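Local coordinates for protein factor essential for expression of methicillin resistance (Staphylococcus aureus, PDB 1LRZ) that adds glycines 2 and 3 of the pentaglycine bridge of the staphylococcal peptidoglycan, taking them from glycyl-tRNA(Gly), at residues S314-I320 against V345-M349. Sequence-based numbering, arbitrary orientation.
Sequences SAGFFFI and VQWEM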
ATOM      1  N   SER A 314      -1.647  -0.736 -16.110  1.00 20.12           N
ATOM      2  CA  SER A 314      -1.475  -1.114 -14.709  1.00 19.01           C
ATOM      3  C   SER A 314      -2.102  -0.026 -13.840  1.00 20.12           C
ATOM      4  O   SER A 314      -2.137   1.143 -14.228  1.00 17.21           O
ATOM      5  CB  SER A 314       0.023  -1.263 -14.384  1.00 20.75           C
ATOM      6  OG  SER A 314       0.235  -1.838 -13.101  1.00 24.07           O
ATOM      7  N   ALA A 315      -2.610  -0.408 -12.673  1.00 19.85           N
ATOM      8  CA  ALA A 315      -3.216   0.566 -11.772  1.00 18.19           C
ATOM      9  C   ALA A 315      -3.092   0.105 -10.331  1.00 18.31           C
ATOM     10  O   ALA A 315      -2.913  -1.091 -10.059  1.00 15.33           O
ATOM     11  CB  ALA A 315      -4.694   0.778 -12.126  1.00 18.43           C
ATOM     12  N   GLY A 316      -3.182   1.063  -9.415  1.00 15.60           N
ATOM     13  CA  GLY A 316      -3.088   0.756  -8.004  1.00 17.15           C
ATOM     14  C   GLY A 316      -3.998   1.663  -7.205  1.00 16.42           C
ATOM     15  O   GLY A 316      -4.344   2.769  -7.642  1.00 15.24           O
ATOM     16  N   PHE A 317      -4.389   1.187  -6.030  1.00 16.66           N
ATOM     17  CA  PHE A 317      -5.255   1.937  -5.122  1.00 15.17           C
ATOM     18  C   PHE A 317      -4.377   2.201  -3.893  1.00 15.35           C
ATOM     19  O   PHE A 317      -3.979   1.262  -3.198  1.00 14.94           O
ATOM     20  CB  PHE A 317      -6.457   1.084  -4.737  1.00 19.32           C
ATOM     21  CG  PHE A 317      -7.635   1.876  -4.270  1.00 21.64           C
ATOM     22  CD1 PHE A 317      -8.485   2.486  -5.189  1.00 21.78           C
ATOM     23  CD2 PHE A 317      -7.913   1.995  -2.916  1.00 22.08           C
ATOM     24  CE1 PHE A 317      -9.599   3.201  -4.764  1.00 21.09           C
ATOM     25  CE2 PHE A 317      -9.029   2.713  -2.483  1.00 24.06           C
ATOM     26  CZ  PHE A 317      -9.871   3.313  -3.416  1.00 18.14           C
ATOM     27  N   PHE A 318      -4.080   3.470  -3.626  1.00 16.69           N
ATOM     28  CA  PHE A 318      -3.193   3.830  -2.528  1.00 15.65           C
ATOM     29  C   PHE A 318      -3.782   4.711  -1.436  1.00 17.89           C
ATOM     30  O   PHE A 318      -4.501   5.669  -1.720  1.00 17.74           O
ATOM     31  CB  PHE A 318      -1.963   4.568  -3.063  1.00 16.79           C
ATOM     32  CG  PHE A 318      -0.999   3.706  -3.830  1.00 17.45           C
ATOM     33  CD1 PHE A 318      -1.278   3.307  -5.132  1.00 14.78           C
ATOM     34  CD2 PHE A 318       0.212   3.314  -3.246  1.00 14.48           C
ATOM     35  CE1 PHE A 318      -0.372   2.525  -5.852  1.00 16.61           C
ATOM     36  CE2 PHE A 318       1.124   2.535  -3.947  1.00 15.59           C
ATOM     37  CZ  PHE A 318       0.832   2.136  -5.262  1.00 17.11           C
ATOM     38  N   PHE A 319      -3.449   4.391  -0.186  1.00 16.35           N
ATOM     39  CA  PHE A 319      -3.872   5.209   0.951  1.00 16.62           C
ATOM     40  C   PHE A 319      -2.656   6.043   1.361  1.00 18.95           C
ATOM     41  O   PHE A 319      -1.524   5.535   1.432  1.00 18.68           O
ATOM     42  CB  PHE A 319      -4.355   4.323   2.097  1.00 17.42           C
ATOM     43  CG  PHE A 319      -5.600   3.552   1.760  1.00 18.08           C
ATOM     44  CD1 PHE A 319      -5.712   2.203   2.081  1.00 19.20           C
ATOM     45  CD2 PHE A 319      -6.645   4.167   1.071  1.00 20.25           C
ATOM     46  CE1 PHE A 319      -6.849   1.476   1.718  1.00 20.18           C
ATOM     47  CE2 PHE A 319      -7.791   3.444   0.706  1.00 22.67           C
ATOM     48  CZ  PHE A 319      -7.888   2.098   1.028  1.00 22.46           C
ATOM     49  N   ILE A 320      -2.885   7.328   1.615  1.00 18.33           N
ATOM     50  CA  ILE A 320      -1.798   8.228   1.954  1.00 18.16           C
ATOM     51  C   ILE A 320      -2.037   8.957   3.264  1.00 19.52           C
ATOM     52  O   ILE A 320      -2.996   9.709   3.409  1.00 18.79           O
ATOM     53  CB  ILE A 320      -1.584   9.287   0.826  1.00 22.69           C
ATOM     54  CG1 ILE A 320      -1.280   8.587  -0.506  1.00 23.93           C
ATOM     55  CG2 ILE A 320      -0.456  10.239   1.194  1.00 17.98           C
ATOM     56  CD1 ILE A 320      -2.506   8.088  -1.218  1.00 28.71           C
ATOM     57  N   VAL A 345       3.796   2.457 -11.832  1.00 17.16           N
ATOM     58  CA  VAL A 345       2.877   2.753 -10.735  1.00 16.20           C
ATOM     59  C   VAL A 345       3.624   2.803  -9.392  1.00 17.52           C
ATOM     60  O   VAL A 345       3.473   3.758  -8.630  1.00 18.24           O
ATOM     61  CB  VAL A 345       1.749   1.694 -10.644  1.00 17.01           C
ATOM     62  CG1 VAL A 345       0.933   1.900  -9.353  1.00 13.31           C
ATOM     63  CG2 VAL A 345       0.819   1.821 -11.856  1.00 15.45           C
ATOM     64  N   GLN A 346       4.429   1.784  -9.106  1.00 16.69           N
ATOM     65  CA  GLN A 346       5.170   1.755  -7.849  1.00 16.68           C
ATOM     66  C   GLN A 346       6.148   2.932  -7.762  1.00 17.98           C
ATOM     67  O   GLN A 346       6.255   3.582  -6.716  1.00 14.68           O
ATOM     68  CB  GLN A 346       5.949   0.440  -7.696  1.00 14.69           C
ATOM     69  CG  GLN A 346       5.084  -0.839  -7.540  1.00 14.58           C
ATOM     70  CD  GLN A 346       4.090  -0.731  -6.396  1.00 18.10           C
ATOM     71  OE1 GLN A 346       4.429  -0.284  -5.294  1.00 18.44           O
ATOM     72  NE2 GLN A 346       2.862  -1.156  -6.644  1.00 20.95           N
ATOM     73  N   TRP A 347       6.856   3.218  -8.853  1.00 14.28           N
ATOM     74  CA  TRP A 347       7.825   4.307  -8.814  1.00 18.32           C
ATOM     75  C   TRP A 347       7.171   5.657  -8.540  1.00 18.57           C
ATOM     76  O   TRP A 347       7.734   6.498  -7.832  1.00 16.99           O
ATOM     77  CB  TRP A 347       8.623   4.369 -10.116  1.00 17.95           C
ATOM     78  CG  TRP A 347       9.814   5.283 -10.038  1.00 21.96           C
ATOM     79  CD1 TRP A 347      10.105   6.323 -10.877  1.00 23.83           C
ATOM     80  CD2 TRP A 347      10.892   5.221  -9.088  1.00 20.95           C
ATOM     81  NE1 TRP A 347      11.288   6.912 -10.507  1.00 23.59           N
ATOM     82  CE2 TRP A 347      11.790   6.264  -9.413  1.00 25.00           C
ATOM     83  CE3 TRP A 347      11.173   4.401  -7.989  1.00 22.80           C
ATOM     84  CZ2 TRP A 347      12.969   6.489  -8.688  1.00 25.40           C
ATOM     85  CZ3 TRP A 347      12.343   4.625  -7.268  1.00 23.15           C
ATOM     86  CH2 TRP A 347      13.222   5.670  -7.618  1.00 25.79           C
ATOM     87  N   GLU A 348       5.983   5.868  -9.101  1.00 18.70           N
ATOM     88  CA  GLU A 348       5.275   7.129  -8.890  1.00 17.70           C
ATOM     89  C   GLU A 348       4.961   7.336  -7.408  1.00 16.98           C
ATOM     90  O   GLU A 348       5.180   8.415  -6.866  1.00 12.96           O
ATOM     91  CB  GLU A 348       3.964   7.153  -9.695  1.00 19.70           C
ATOM     92  CG  GLU A 348       3.038   8.360  -9.420  1.00 22.16           C
ATOM     93  CD  GLU A 348       3.509   9.649 -10.089  1.00 28.14           C
ATOM     94  OE1 GLU A 348       3.900   9.599 -11.277  1.00 26.66           O
ATOM     95  OE2 GLU A 348       3.475  10.721  -9.436  1.00 26.30           O
ATOM     96  N   MET A 349       4.464   6.296  -6.751  1.00 16.02           N
ATOM     97  CA  MET A 349       4.084   6.430  -5.353  1.00 16.04           C
ATOM     98  C   MET A 349       5.252   6.406  -4.367  1.00 15.91           C
ATOM     99  O   MET A 349       5.182   7.026  -3.308  1.00 15.87           O
ATOM    100  CB  MET A 349       3.013   5.393  -5.020  1.00 13.22           C
ATOM    101  CG  MET A 349       1.724   5.599  -5.870  1.00 15.39           C
ATOM    102  SD  MET A 349       1.039   7.315  -5.865  1.00  3.96           S
ATOM    103  CE  MET A 349       0.857   7.539  -4.202  1.00 14.00           C
TER
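This is a helix-on-sheet contact in this FemABX-family protein, where F318 of strand 310-320 meets V345 and M349 of helix 341-355. The strand lies inside the larger mixed sheet, between strands 325-332 and 236-244. The two short axes run 37° apart and approach to 9.2 Å.

The F318 ring is the centre of the contact. M349 lies over one face of it. Its CG sits 3.5 Å from the ring centroid, only 6° off the normal, a CH-pi contact. M349 CB adds to this at 3.6 Å from F318 CE2. With chi2 bent (-51°), M349 SD stands higher over the same face, 4.7 Å from the F318 centroid, in a looser Met-aromatic contact. M349 CE ends in a loose apolar contact, 4.4 Å from I320 CG1.

V345 comes to the edge of the ring instead, with CG1 3.8 Å from F318 CE1. Its other branch, CG2, packs 3.9 Å from S314 OG. That hydroxyl is hydrogen-bonded to T332 OG1 and G331 O on the next strand. Q346 NE2 also approaches the ring edge, near F318 CZ, while its OE1 is hydrogen-bonded to Y361 OH, a residue that also touches F318 and M349.

The helix is therefore held to the sheet by buried apolar and aromatic contacts, while S314 OG and Q346 OE1 find their hydrogen bonds within the surrounding sheet.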